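Local coordinates for probable leucine/isoleucine/valine-binding protein (Rhodopirellula baltica, PDB 4KV7) that probably binds a small molecule such as a branched-chain amino acid between two lobes, as periplasmic solute-binding proteins of ABC transporters do, at residues G94-I99 against F116-L122; Q106-F112 against V128-I132; N133-S137 against Q271-H275; D66-P70 against R197-S201; P29-L33 against G224-P228. The protein carries 1 engineered substitution. The contacts are given in a common frame with arbitrary orientation. Numbering follows the deposited sequence.

Interaction 1: G94-I99 against F116-L122; sequences GTPTAI and FTGASAL. With FMT (formic acid), chain B.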
# COMPACT_ATOMS: atom_id res chain seq x y z
N GLY A 94 1.05 1.75 6.75
CA GLY A 94 1.85 0.82 7.52
C GLY A 94 1.13 -0.19 8.39
O GLY A 94 -0.00 0.02 8.83
N THR A 95 1.83 -1.28 8.66
CA THR A 95 1.31 -2.38 9.47
C THR A 95 1.49 -2.19 10.98
O THR A 95 0.49 -2.22 11.71
CB THR A 95 1.89 -3.73 8.98
OG1 THR A 95 1.47 -3.96 7.62
CG2 THR A 95 1.44 -4.88 9.86
N PRO A 96 2.73 -1.99 11.47
CA PRO A 96 2.82 -1.77 12.91
C PRO A 96 2.06 -0.51 13.37
O PRO A 96 1.53 -0.48 14.48
CB PRO A 96 4.33 -1.64 13.16
CG PRO A 96 4.92 -1.31 11.80
CD PRO A 96 4.06 -2.04 10.83
N THR A 97 2.01 0.50 12.51
CA THR A 97 1.21 1.69 12.78
C THR A 97 -0.29 1.34 12.81
O THR A 97 -0.99 1.71 13.76
CB THR A 97 1.50 2.76 11.75
OG1 THR A 97 1.41 2.13 10.46
CG2 THR A 97 2.90 3.35 11.94
N ALA A 98 -0.79 0.62 11.81
CA ALA A 98 -2.20 0.21 11.81
C ALA A 98 -2.56 -0.61 13.05
O ALA A 98 -3.65 -0.48 13.60
CB ALA A 98 -2.55 -0.57 10.55
N ILE A 99 -1.65 -1.48 13.48
CA ILE A 99 -1.94 -2.33 14.62
C ILE A 99 -2.16 -1.48 15.89
O ILE A 99 -3.01 -1.80 16.73
CB ILE A 99 -0.87 -3.42 14.76
CG1 ILE A 99 -1.07 -4.46 13.65
CG2 ILE A 99 -0.92 -4.06 16.14
CD1 ILE A 99 0.09 -5.41 13.46
N PHE A 116 -2.81 1.95 3.63
CA PHE A 116 -1.70 1.51 2.78
C PHE A 116 -0.92 0.45 3.54
O PHE A 116 0.10 0.72 4.18
CB PHE A 116 -0.86 2.74 2.40
CG PHE A 116 0.25 2.48 1.40
CD1 PHE A 116 1.53 2.18 1.83
CD2 PHE A 116 0.02 2.61 0.04
CE1 PHE A 116 2.56 1.99 0.92
CE2 PHE A 116 1.06 2.41 -0.88
CZ PHE A 116 2.32 2.10 -0.44
N THR A 117 -1.46 -0.76 3.50
CA THR A 117 -0.87 -1.93 4.14
C THR A 117 -1.68 -3.15 3.75
O THR A 117 -2.91 -3.14 3.85
CB THR A 117 -0.81 -1.88 5.71
OG1 THR A 117 -0.77 -3.22 6.21
CG2 THR A 117 -2.01 -1.14 6.30
N GLY A 118 -1.00 -4.20 3.31
CA GLY A 118 -1.63 -5.45 2.96
C GLY A 118 -1.68 -6.48 4.07
O GLY A 118 -1.89 -7.65 3.80
N ALA A 119 -1.51 -6.04 5.32
CA ALA A 119 -1.36 -6.99 6.41
C ALA A 119 -2.63 -7.78 6.68
O ALA A 119 -3.75 -7.26 6.62
CB ALA A 119 -0.91 -6.29 7.66
N SER A 120 -2.43 -9.02 7.06
CA SER A 120 -3.55 -9.88 7.38
C SER A 120 -4.30 -9.38 8.62
O SER A 120 -5.48 -9.69 8.76
CB SER A 120 -3.07 -11.32 7.57
OG SER A 120 -2.22 -11.45 8.68
N ALA A 121 -3.64 -8.63 9.49
CA ALA A 121 -4.30 -8.09 10.68
C ALA A 121 -5.51 -7.22 10.34
O ALA A 121 -6.45 -7.12 11.14
CB ALA A 121 -3.31 -7.32 11.54
N LEU A 122 -5.49 -6.59 9.17
CA LEU A 122 -6.60 -5.75 8.74
C LEU A 122 -7.70 -6.54 8.03
O LEU A 122 -8.71 -5.97 7.62
CB LEU A 122 -6.11 -4.65 7.80
CG LEU A 122 -5.30 -3.53 8.45
CD1 LEU A 122 -3.83 -3.90 8.64
CD2 LEU A 122 -5.38 -2.29 7.60
C FMT B . 3.88 -2.12 6.08
O1 FMT B . 2.83 -2.71 5.80
O2 FMT B . 4.16 -1.65 7.19
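The side chain of Thr95 sits over Thr117 and Ala119 beside the bound formic acid. Its OG1 lies 3.3 Å from Ala119 CB and accepts a hydrogen bond from Thr117 OG1 at 2.7 Å. A chain of polar links runs through these hydroxyls. Ala119 N donates to Thr117 OG1 at 3.0 Å, which makes an ST turn. Thr95 OG1 in turn donates to O1 of the formic acid at 2.6 Å. Thr95 N donates to formic acid O2 at 2.8 Å, so both oxygens are held at the N-terminal end of helix 95-107. Gly94 is the N-cap residue. Its N donates to Phe116 O at 2.9 Å, and its backbone angles leave no room for a side chain. Further along the helix the contact turns apolar. Ala98 CB packs on Leu122 CD1 at 4.0 Å, and Ile99 CG1 meets Ala121 CB at 4.2 Å. The Phe116 ring makes a cation-pi contact with Arg135. Tyr68 and Tyr138 complete the hydrogen bonding of the formic acid, which probably came from the crystallisation liquor. A helix start that offers a backbone NH and a hydroxyl suits a carboxylate. The site is therefore consistent with binding the carboxylate of an amino acid, as in leucine-binding relatives.

Interaction 2: Q106-F112 against V128-I132; sequences QQTKTPF and VEFVI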
# COMPACT_ATOMS: atom_id res chain seq x y z
N GLN A 106 -11.62 1.52 16.39
CA GLN A 106 -12.70 0.65 16.84
C GLN A 106 -13.44 1.20 18.04
O GLN A 106 -14.67 1.22 18.07
CB GLN A 106 -12.17 -0.75 17.15
CG GLN A 106 -11.75 -1.52 15.91
CD GLN A 106 -11.05 -2.80 16.26
OE1 GLN A 106 -10.52 -2.96 17.36
NE2 GLN A 106 -11.03 -3.73 15.32
N GLN A 107 -12.70 1.66 19.05
CA GLN A 107 -13.34 2.14 20.27
C GLN A 107 -14.14 3.42 20.04
O GLN A 107 -15.10 3.68 20.76
CB GLN A 107 -12.36 2.25 21.44
CG GLN A 107 -11.20 3.21 21.27
CD GLN A 107 -10.02 2.84 22.16
OE1 GLN A 107 -9.89 1.68 22.57
NE2 GLN A 107 -9.17 3.81 22.46
N THR A 108 -13.76 4.19 19.03
CA THR A 108 -14.49 5.41 18.70
C THR A 108 -15.46 5.20 17.54
O THR A 108 -16.11 6.15 17.09
CB THR A 108 -13.54 6.57 18.36
OG1 THR A 108 -12.71 6.20 17.25
CG2 THR A 108 -12.66 6.90 19.56
N LYS A 109 -15.56 3.96 17.07
CA LYS A 109 -16.45 3.59 15.96
C LYS A 109 -16.18 4.42 14.71
O LYS A 109 -17.10 4.84 14.01
CB LYS A 109 -17.91 3.66 16.40
CG LYS A 109 -18.21 2.74 17.57
CD LYS A 109 -19.69 2.69 17.89
CE LYS A 109 -19.95 1.80 19.11
NZ LYS A 109 -19.65 0.37 18.83
N THR A 110 -14.90 4.66 14.44
CA THR A 110 -14.48 5.47 13.31
C THR A 110 -14.02 4.56 12.18
O THR A 110 -13.09 3.77 12.38
CB THR A 110 -13.30 6.38 13.70
OG1 THR A 110 -13.65 7.19 14.82
CG2 THR A 110 -12.90 7.28 12.54
N PRO A 111 -14.63 4.66 10.99
CA PRO A 111 -14.16 3.84 9.86
C PRO A 111 -12.67 4.08 9.58
O PRO A 111 -12.20 5.21 9.61
CB PRO A 111 -15.01 4.33 8.69
CG PRO A 111 -16.27 4.83 9.33
CD PRO A 111 -15.83 5.44 10.65
N PHE A 112 -11.96 2.98 9.34
CA PHE A 112 -10.53 2.98 9.09
C PHE A 112 -10.40 2.43 7.66
O PHE A 112 -10.40 1.21 7.45
CB PHE A 112 -9.83 2.10 10.13
CG PHE A 112 -8.33 2.22 10.13
CD1 PHE A 112 -7.70 3.23 10.84
CD2 PHE A 112 -7.54 1.31 9.45
CE1 PHE A 112 -6.32 3.34 10.85
CE2 PHE A 112 -6.16 1.41 9.46
CZ PHE A 112 -5.55 2.42 10.16
N VAL A 128 -12.26 -6.36 13.67
CA VAL A 128 -11.94 -5.23 12.79
C VAL A 128 -13.13 -4.81 11.93
O VAL A 128 -12.99 -4.57 10.73
CB VAL A 128 -10.68 -5.51 11.93
CG1 VAL A 128 -9.44 -5.54 12.81
CG2 VAL A 128 -10.82 -6.81 11.17
N GLU A 129 -14.29 -4.71 12.55
CA GLU A 129 -15.52 -4.36 11.84
C GLU A 129 -15.44 -3.00 11.14
O GLU A 129 -16.06 -2.79 10.10
CB GLU A 129 -16.73 -4.41 12.78
CG GLU A 129 -16.92 -3.19 13.66
CD GLU A 129 -17.72 -3.47 14.92
OE1 GLU A 129 -17.11 -3.88 15.93
OE2 GLU A 129 -18.95 -3.26 14.92
N PHE A 130 -14.66 -2.08 11.71
CA PHE A 130 -14.52 -0.73 11.15
C PHE A 130 -13.39 -0.60 10.14
O PHE A 130 -13.20 0.46 9.55
CB PHE A 130 -14.37 0.30 12.26
CG PHE A 130 -15.63 0.51 13.01
CD1 PHE A 130 -16.63 1.31 12.48
CD2 PHE A 130 -15.84 -0.10 14.23
CE1 PHE A 130 -17.81 1.50 13.16
CE2 PHE A 130 -17.03 0.08 14.92
CZ PHE A 130 -18.01 0.88 14.37
N VAL A 131 -12.67 -1.69 9.92
CA VAL A 131 -11.56 -1.68 8.98
C VAL A 131 -12.02 -2.16 7.61
O VAL A 131 -12.41 -3.33 7.44
CB VAL A 131 -10.39 -2.55 9.49
CG1 VAL A 131 -9.25 -2.53 8.49
CG2 VAL A 131 -9.93 -2.06 10.85
N ILE A 132 -11.98 -1.26 6.63
CA ILE A 132 -12.46 -1.54 5.28
C ILE A 132 -11.34 -1.20 4.32
O ILE A 132 -10.78 -0.11 4.36
CB ILE A 132 -13.73 -0.75 4.96
CG1 ILE A 132 -14.83 -1.12 5.96
CG2 ILE A 132 -14.18 -1.02 3.53
CD1 ILE A 132 -16.16 -0.45 5.69
O HOH W 1 -20.48 -1.73 16.18
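The two segments run parallel and meet as a short beta bridge between Phe112 and Val131, whose CA atoms are 4.8 Å apart. Phe112 N donates to Phe130 O at 2.8 Å, and Ile132 N donates to Phe112 O at 3.0 Å. The bridge pairs strand 131-132 with strand 112-113, which in turn runs parallel to strand 89-90. Before the bridge, helix 95-107 ends in a Schellman motif, with Lys109 at positive phi. A type I turn from Val128 to Val131 leads into the other strand. Phe130 makes the main side-chain contact. One face of its ring packs against the backbone of Lys109, with Lys109 CA 3.7 Å from the ring centroid in a CH-pi contact. Phe112 CB touches Val131 CG2 at 4.2 Å, and the Phe112 side chain also packs on Ala101 and Ile102 of helix 95-107. A water links Lys109 NZ (3.5 Å, weak) to Glu129 OE2 (2.5 Å). The chemistry is thus backbone pairing inside and an aromatic ring against the helix end.

Interaction 3: N133-S137 against Q271-H275; sequences NYRAS and QVVPH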
# COMPACT_ATOMS: atom_id res chain seq x y z
N ASN A 133 -10.99 -2.17 3.47
CA ASN A 133 -9.80 -2.10 2.64
C ASN A 133 -10.13 -2.02 1.16
O ASN A 133 -11.11 -2.62 0.70
CB ASN A 133 -8.94 -3.34 2.88
CG ASN A 133 -8.60 -3.52 4.34
OD1 ASN A 133 -7.92 -2.69 4.93
ND2 ASN A 133 -9.07 -4.63 4.93
N TYR A 134 -9.30 -1.29 0.41
CA TYR A 134 -9.29 -1.36 -1.04
C TYR A 134 -8.38 -2.49 -1.55
O TYR A 134 -8.81 -3.34 -2.33
CB TYR A 134 -8.86 -0.01 -1.69
CG TYR A 134 -8.29 -0.25 -3.06
CD1 TYR A 134 -9.11 -0.66 -4.11
CD2 TYR A 134 -6.93 -0.16 -3.30
CE1 TYR A 134 -8.59 -0.97 -5.36
CE2 TYR A 134 -6.39 -0.46 -4.55
CZ TYR A 134 -7.23 -0.87 -5.57
OH TYR A 134 -6.73 -1.20 -6.82
N ARG A 135 -7.13 -2.48 -1.11
CA ARG A 135 -6.07 -3.22 -1.80
C ARG A 135 -5.99 -4.70 -1.47
O ARG A 135 -6.36 -5.14 -0.38
CB ARG A 135 -4.70 -2.58 -1.51
CG ARG A 135 -4.37 -2.47 -0.02
CD ARG A 135 -2.89 -2.70 0.29
NE ARG A 135 -2.05 -1.63 -0.25
CZ ARG A 135 -0.73 -1.68 -0.35
NH1 ARG A 135 -0.08 -0.66 -0.88
NH2 ARG A 135 -0.07 -2.74 0.09
N ALA A 136 -5.45 -5.45 -2.42
CA ALA A 136 -5.05 -6.83 -2.21
C ALA A 136 -4.05 -6.91 -1.06
O ALA A 136 -3.42 -5.92 -0.68
CB ALA A 136 -4.42 -7.38 -3.49
N SER A 137 -3.90 -8.11 -0.53
CA SER A 137 -3.10 -8.36 0.66
C SER A 137 -1.67 -8.80 0.35
O SER A 137 -1.35 -9.18 -0.78
CB SER A 137 -3.76 -9.45 1.49
OG SER A 137 -3.59 -10.69 0.82
N GLN A 271 2.25 -4.69 -7.62
CA GLN A 271 1.43 -3.54 -7.26
C GLN A 271 -0.01 -3.95 -6.98
O GLN A 271 -0.49 -4.98 -7.47
CB GLN A 271 1.46 -2.49 -8.37
CG GLN A 271 2.86 -2.09 -8.82
CD GLN A 271 3.75 -1.66 -7.68
OE1 GLN A 271 3.35 -0.84 -6.85
NE2 GLN A 271 4.95 -2.20 -7.61
N VAL A 272 -0.70 -3.11 -6.21
CA VAL A 272 -2.10 -3.32 -5.89
C VAL A 272 -3.00 -2.39 -6.70
O VAL A 272 -4.21 -2.31 -6.44
CB VAL A 272 -2.36 -3.17 -4.38
CG1 VAL A 272 -1.60 -4.24 -3.61
CG2 VAL A 272 -2.00 -1.77 -3.90
N VAL A 273 -2.41 -1.72 -7.67
CA VAL A 273 -3.10 -0.83 -8.60
C VAL A 273 -2.53 -1.11 -9.99
O VAL A 273 -1.42 -1.62 -10.12
CB VAL A 273 -2.86 0.67 -8.25
CG1 VAL A 273 -3.48 1.00 -6.90
CG2 VAL A 273 -1.36 1.00 -8.27
N PRO A 274 -3.29 -0.79 -11.05
CA PRO A 274 -2.76 -0.91 -12.41
C PRO A 274 -1.67 0.14 -12.63
O PRO A 274 -1.39 0.98 -11.76
CB PRO A 274 -3.98 -0.64 -13.29
CG PRO A 274 -4.85 0.21 -12.45
CD PRO A 274 -4.67 -0.29 -11.05
N HIS A 275 -1.01 0.09 -13.78
CA HIS A 275 0.09 1.00 -14.01
C HIS A 275 -0.45 2.41 -14.22
O HIS A 275 -1.48 2.60 -14.87
CB HIS A 275 0.92 0.57 -15.21
CG HIS A 275 2.29 1.15 -15.19
ND1 HIS A 275 2.54 2.49 -15.40
CD2 HIS A 275 3.49 0.58 -14.92
CE1 HIS A 275 3.84 2.72 -15.29
NE2 HIS A 275 4.44 1.58 -15.00
O HOH W 2 -5.49 -4.69 -5.44
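This is a buried contact between two loops near the middle of the chain, probably in the hinge that joins the lobes of this periplasmic binding protein. Segment 133-137 leads from strand 131-132 to helix 138-151, and segment 271-275 follows strand 268-271. Tyr134 also pairs through its backbone with Ser357, so a third part of the chain comes close. Tyr134 OH donates to Val272 O at 2.8 Å. The same carbonyl accepts from a water at 2.9 Å, and that water accepts from Ala136 N at 3.1 Å. Val272 fills the space between the loops. Its CG2 lies over one face of the Arg135 guanidinium, 3.7 Å from Arg135 NE, and its CG1 is 4.2 Å from Ala136 CB. Tyr134 CE2 touches Val273 CG1 at 4.0 Å. The charge of Arg135 is met elsewhere, by a salt bridge to Glu305 and a cation-pi contact with Phe116. One carbonyl with two donors, set beside a valine, ties the loops together without any regular secondary structure.

Interaction 4: D66-P70 against R197-S201; sequences DGYEP and RRNTS. With FMT (formic acid), chain B.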
# COMPACT_ATOMS: atom_id res chain seq x y z
N ASP A 66 3.31 10.70 11.55
CA ASP A 66 3.83 9.76 12.55
C ASP A 66 5.19 9.17 12.21
O ASP A 66 5.70 8.34 12.95
CB ASP A 66 2.82 8.66 12.95
CG ASP A 66 2.41 7.77 11.79
OD1 ASP A 66 3.15 7.63 10.80
OD2 ASP A 66 1.31 7.17 11.91
N GLY A 67 5.76 9.59 11.08
CA GLY A 67 7.08 9.11 10.70
C GLY A 67 7.18 7.60 10.53
O GLY A 67 8.28 7.06 10.60
N TYR A 68 6.05 6.91 10.32
CA TYR A 68 6.03 5.44 10.26
C TYR A 68 6.53 4.86 11.59
O TYR A 68 7.25 3.86 11.64
CB TYR A 68 6.83 4.93 9.05
CG TYR A 68 6.72 3.45 8.70
CD1 TYR A 68 5.52 2.75 8.80
CD2 TYR A 68 7.83 2.78 8.22
CE1 TYR A 68 5.45 1.41 8.44
CE2 TYR A 68 7.76 1.45 7.84
CZ TYR A 68 6.57 0.76 7.97
OH TYR A 68 6.54 -0.55 7.61
N GLU A 69 6.09 5.48 12.68
CA GLU A 69 6.40 5.02 14.03
C GLU A 69 5.14 4.93 14.89
O GLU A 69 4.49 5.94 15.15
CB GLU A 69 7.43 5.93 14.69
CG GLU A 69 8.83 5.76 14.10
CD GLU A 69 9.41 4.37 14.34
OE1 GLU A 69 8.90 3.61 15.20
OE2 GLU A 69 10.41 4.03 13.67
N PRO A 70 4.80 3.71 15.35
CA PRO A 70 3.59 3.52 16.15
C PRO A 70 3.52 4.40 17.40
O PRO A 70 2.41 4.75 17.82
CB PRO A 70 3.65 2.04 16.53
CG PRO A 70 4.38 1.41 15.40
CD PRO A 70 5.42 2.42 14.98
N ARG A 197 16.03 -3.57 10.88
CA ARG A 197 15.17 -2.83 11.79
C ARG A 197 14.47 -1.66 11.09
O ARG A 197 15.11 -0.89 10.35
CB ARG A 197 15.98 -2.31 12.99
CG ARG A 197 15.15 -1.51 13.98
CD ARG A 197 15.80 -1.38 15.36
NE ARG A 197 16.96 -0.50 15.39
CZ ARG A 197 16.90 0.82 15.50
NH1 ARG A 197 15.73 1.43 15.55
NH2 ARG A 197 18.02 1.54 15.55
N ARG A 198 13.16 -1.54 11.32
CA ARG A 198 12.35 -0.47 10.73
C ARG A 198 12.98 0.91 10.87
O ARG A 198 13.46 1.29 11.94
CB ARG A 198 10.96 -0.45 11.37
CG ARG A 198 10.05 0.62 10.77
CD ARG A 198 8.65 0.62 11.41
NE ARG A 198 8.69 1.02 12.81
CZ ARG A 198 8.55 0.20 13.85
NH1 ARG A 198 8.36 -1.10 13.68
NH2 ARG A 198 8.61 0.69 15.08
N ASN A 199 12.96 1.64 9.76
CA ASN A 199 13.45 3.01 9.69
C ASN A 199 14.95 3.16 9.90
O ASN A 199 15.43 4.25 10.15
CB ASN A 199 12.62 3.96 10.56
CG ASN A 199 11.24 4.21 9.98
OD1 ASN A 199 11.07 4.21 8.76
ND2 ASN A 199 10.25 4.41 10.84
N THR A 200 15.68 2.06 9.74
CA THR A 200 17.13 2.11 9.69
C THR A 200 17.60 1.69 8.31
O THR A 200 16.81 1.22 7.49
CB THR A 200 17.81 1.16 10.72
OG1 THR A 200 17.74 -0.20 10.26
CG2 THR A 200 17.21 1.30 12.12
N SER A 201 18.90 1.84 8.07
CA SER A 201 19.53 1.32 6.86
C SER A 201 20.44 0.14 7.21
O SER A 201 21.36 -0.20 6.45
CB SER A 201 20.37 2.41 6.19
OG SER A 201 21.46 2.72 7.04
C FMT B . 3.88 -2.12 6.08
O1 FMT B . 2.83 -2.71 5.80
O2 FMT B . 4.16 -1.65 7.19
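Glu69 has both carboxylate oxygens paired across this contact, which joins a loop after strand 57-65 to a loop after strand 193-196 in the other lobe. Glu69 OE1 takes a hydrogen bond from Arg198 NH2 at 2.9 Å, in a salt bridge. Glu69 OE2 accepts from Asn199 ND2 at 2.9 Å. Asn199 ND2 also gives a weak bond to Tyr68 O at 3.2 Å. Arg198 has a second acidic partner, Asp166, on NH1. Its CD lies over the Tyr68 ring, 4.0 Å from the centroid, in a CH-pi contact, and Pro70 CD sits over a face of its guanidinium. Glu69 N donates to Asp66 O at 2.9 Å in a type I' turn, and Thr200 N to Arg197 O at 3.1 Å in a type II turn. Asp66 OD1 accepts from Tyr68 N at 3.0 Å, an Asx turn, while Asp66 OD2 bonds to Ser23 and Thr73. Thr200 OG1 donates to Arg197 O at 2.7 Å. Tyr68 OH links the contact to the bound formic acid, donating to its O2 at 2.7 Å, and bonds to Gln164. Charged and amide groups from the two lobes satisfy each other here, so the pairing needs the lobes this close.

Interaction 5: P29-L33 against G224-P228; sequences PAAEL and GTYEP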
# COMPACT_ATOMS: atom_id res chain seq x y z
N PRO A 29 12.48 8.29 6.97
CA PRO A 29 13.04 7.56 5.83
C PRO A 29 12.02 6.89 4.91
O PRO A 29 12.43 6.49 3.82
CB PRO A 29 13.97 6.52 6.49
CG PRO A 29 13.49 6.40 7.88
CD PRO A 29 12.91 7.74 8.26
N ALA A 30 10.75 6.79 5.32
CA ALA A 30 9.71 6.23 4.47
C ALA A 30 8.70 7.30 4.03
O ALA A 30 7.59 6.97 3.59
CB ALA A 30 9.00 5.08 5.18
N ALA A 31 9.08 8.57 4.13
CA ALA A 31 8.17 9.69 3.85
C ALA A 31 7.50 9.65 2.48
O ALA A 31 6.39 10.14 2.34
CB ALA A 31 8.88 11.00 4.03
N GLU A 32 8.17 9.10 1.48
CA GLU A 32 7.56 9.07 0.15
C GLU A 32 6.22 8.34 0.14
O GLU A 32 5.33 8.65 -0.65
CB GLU A 32 8.49 8.45 -0.87
CG GLU A 32 9.64 9.37 -1.26
CD GLU A 32 9.15 10.61 -1.99
OE1 GLU A 32 8.42 10.47 -2.99
OE2 GLU A 32 9.49 11.73 -1.55
N LEU A 33 6.06 7.37 1.04
CA LEU A 33 4.83 6.59 1.09
C LEU A 33 3.67 7.46 1.56
O LEU A 33 2.62 7.52 0.91
CB LEU A 33 5.01 5.37 1.98
CG LEU A 33 6.14 4.42 1.59
CD1 LEU A 33 6.18 3.21 2.51
CD2 LEU A 33 6.04 3.97 0.13
N GLY A 224 9.93 -4.77 2.68
CA GLY A 224 10.60 -3.67 3.34
C GLY A 224 10.18 -2.35 2.76
O GLY A 224 9.12 -2.26 2.14
N THR A 225 10.97 -1.31 2.99
CA THR A 225 10.74 -0.00 2.39
C THR A 225 11.90 0.36 1.47
O THR A 225 12.97 -0.26 1.52
CB THR A 225 10.57 1.08 3.45
OG1 THR A 225 11.72 1.09 4.30
CG2 THR A 225 9.30 0.82 4.28
N TYR A 226 11.70 1.39 0.66
CA TYR A 226 12.64 1.72 -0.40
C TYR A 226 14.06 1.98 0.07
O TYR A 226 15.00 1.55 -0.60
CB TYR A 226 12.13 2.86 -1.29
CG TYR A 226 11.77 4.13 -0.54
CD1 TYR A 226 10.47 4.32 -0.07
CD2 TYR A 226 12.70 5.14 -0.35
CE1 TYR A 226 10.12 5.48 0.61
CE2 TYR A 226 12.35 6.30 0.32
CZ TYR A 226 11.06 6.47 0.79
OH TYR A 226 10.67 7.59 1.46
N GLU A 227 14.26 2.68 1.18
CA GLU A 227 15.62 2.99 1.61
C GLU A 227 16.45 1.73 1.95
O GLU A 227 17.52 1.52 1.36
CB GLU A 227 15.68 4.01 2.76
CG GLU A 227 17.12 4.40 3.06
CD GLU A 227 17.37 5.01 4.44
OE1 GLU A 227 16.57 4.77 5.37
OE2 GLU A 227 18.40 5.69 4.58
N PRO A 228 15.98 0.90 2.90
CA PRO A 228 16.78 -0.28 3.21
C PRO A 228 16.82 -1.27 2.05
O PRO A 228 17.85 -1.93 1.88
CB PRO A 228 16.07 -0.88 4.44
CG PRO A 228 14.69 -0.34 4.38
CD PRO A 228 14.82 1.02 3.80
O HOH W 3 12.29 3.85 2.94
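Pro29 opens a contact between the lobes of the periplasmic binding protein fold, where the starts of helices 31-50 and 226-238 face each other beside the cleft. Pro29 CB lies 3.3 Å from Glu227 OE1. Pro29 O accepts from a water at 2.8 Å, and the water accepts from Glu227 N at 2.9 Å, so it bridges the two backbones. Next, Ala30 sets its methyl against Thr225, with Ala30 CB 4.4 Å from Thr225 CG2. Thr225 is the N-cap residue of its helix, yet its side chain makes no capping bond. Ala31 contributes little of its side chain, which starts away from the other segment. Glu32 gives a direct hydrogen bond between the segments. It uses its backbone NH, and the acceptor is the hydroxyl of Tyr226, which reaches across the gap: Glu32 N to Tyr226 OH is 2.9 Å, with an N-H...O angle of 163°. The Glu32 side chain begins toward Tyr226, but its carboxylate end leads away, where it has a long, weak ion pair with Arg258. Leu33 closes the segment on the apolar side. Leu33 and Thr225 both also touch Phe250, which extends this apolar patch. Leu33 CD1 is 4.3 Å from Thr225 CG2, and Leu33 CG lies at the edge of the Tyr226 ring, 4.2 Å from Tyr226 CE1.

Overall arrangement
Interactions 1 and 4 share the formic acid, held by Thr95 of one and Tyr68 of the other, and they touch where Gly94 CA lies 3.8 Å from Tyr68 CE1. Interactions 4 and 5 join the two lobes side by side, their centres about 9 Å apart, with Asn199 OD1 3.4 Å from Pro29 CG. Interaction 3 lies about 23 Å from interaction 4, centre to centre, at the probable hinge. Interaction 1 connects these regions: Leu122 O is 3.0 Å from Asn133 ND2, and Phe116 CE2 is 3.3 Å from Arg135 NH1. Interaction 2 lies farther out in one lobe, about 27 Å from interaction 5 between centres, and continues directly into interaction 3.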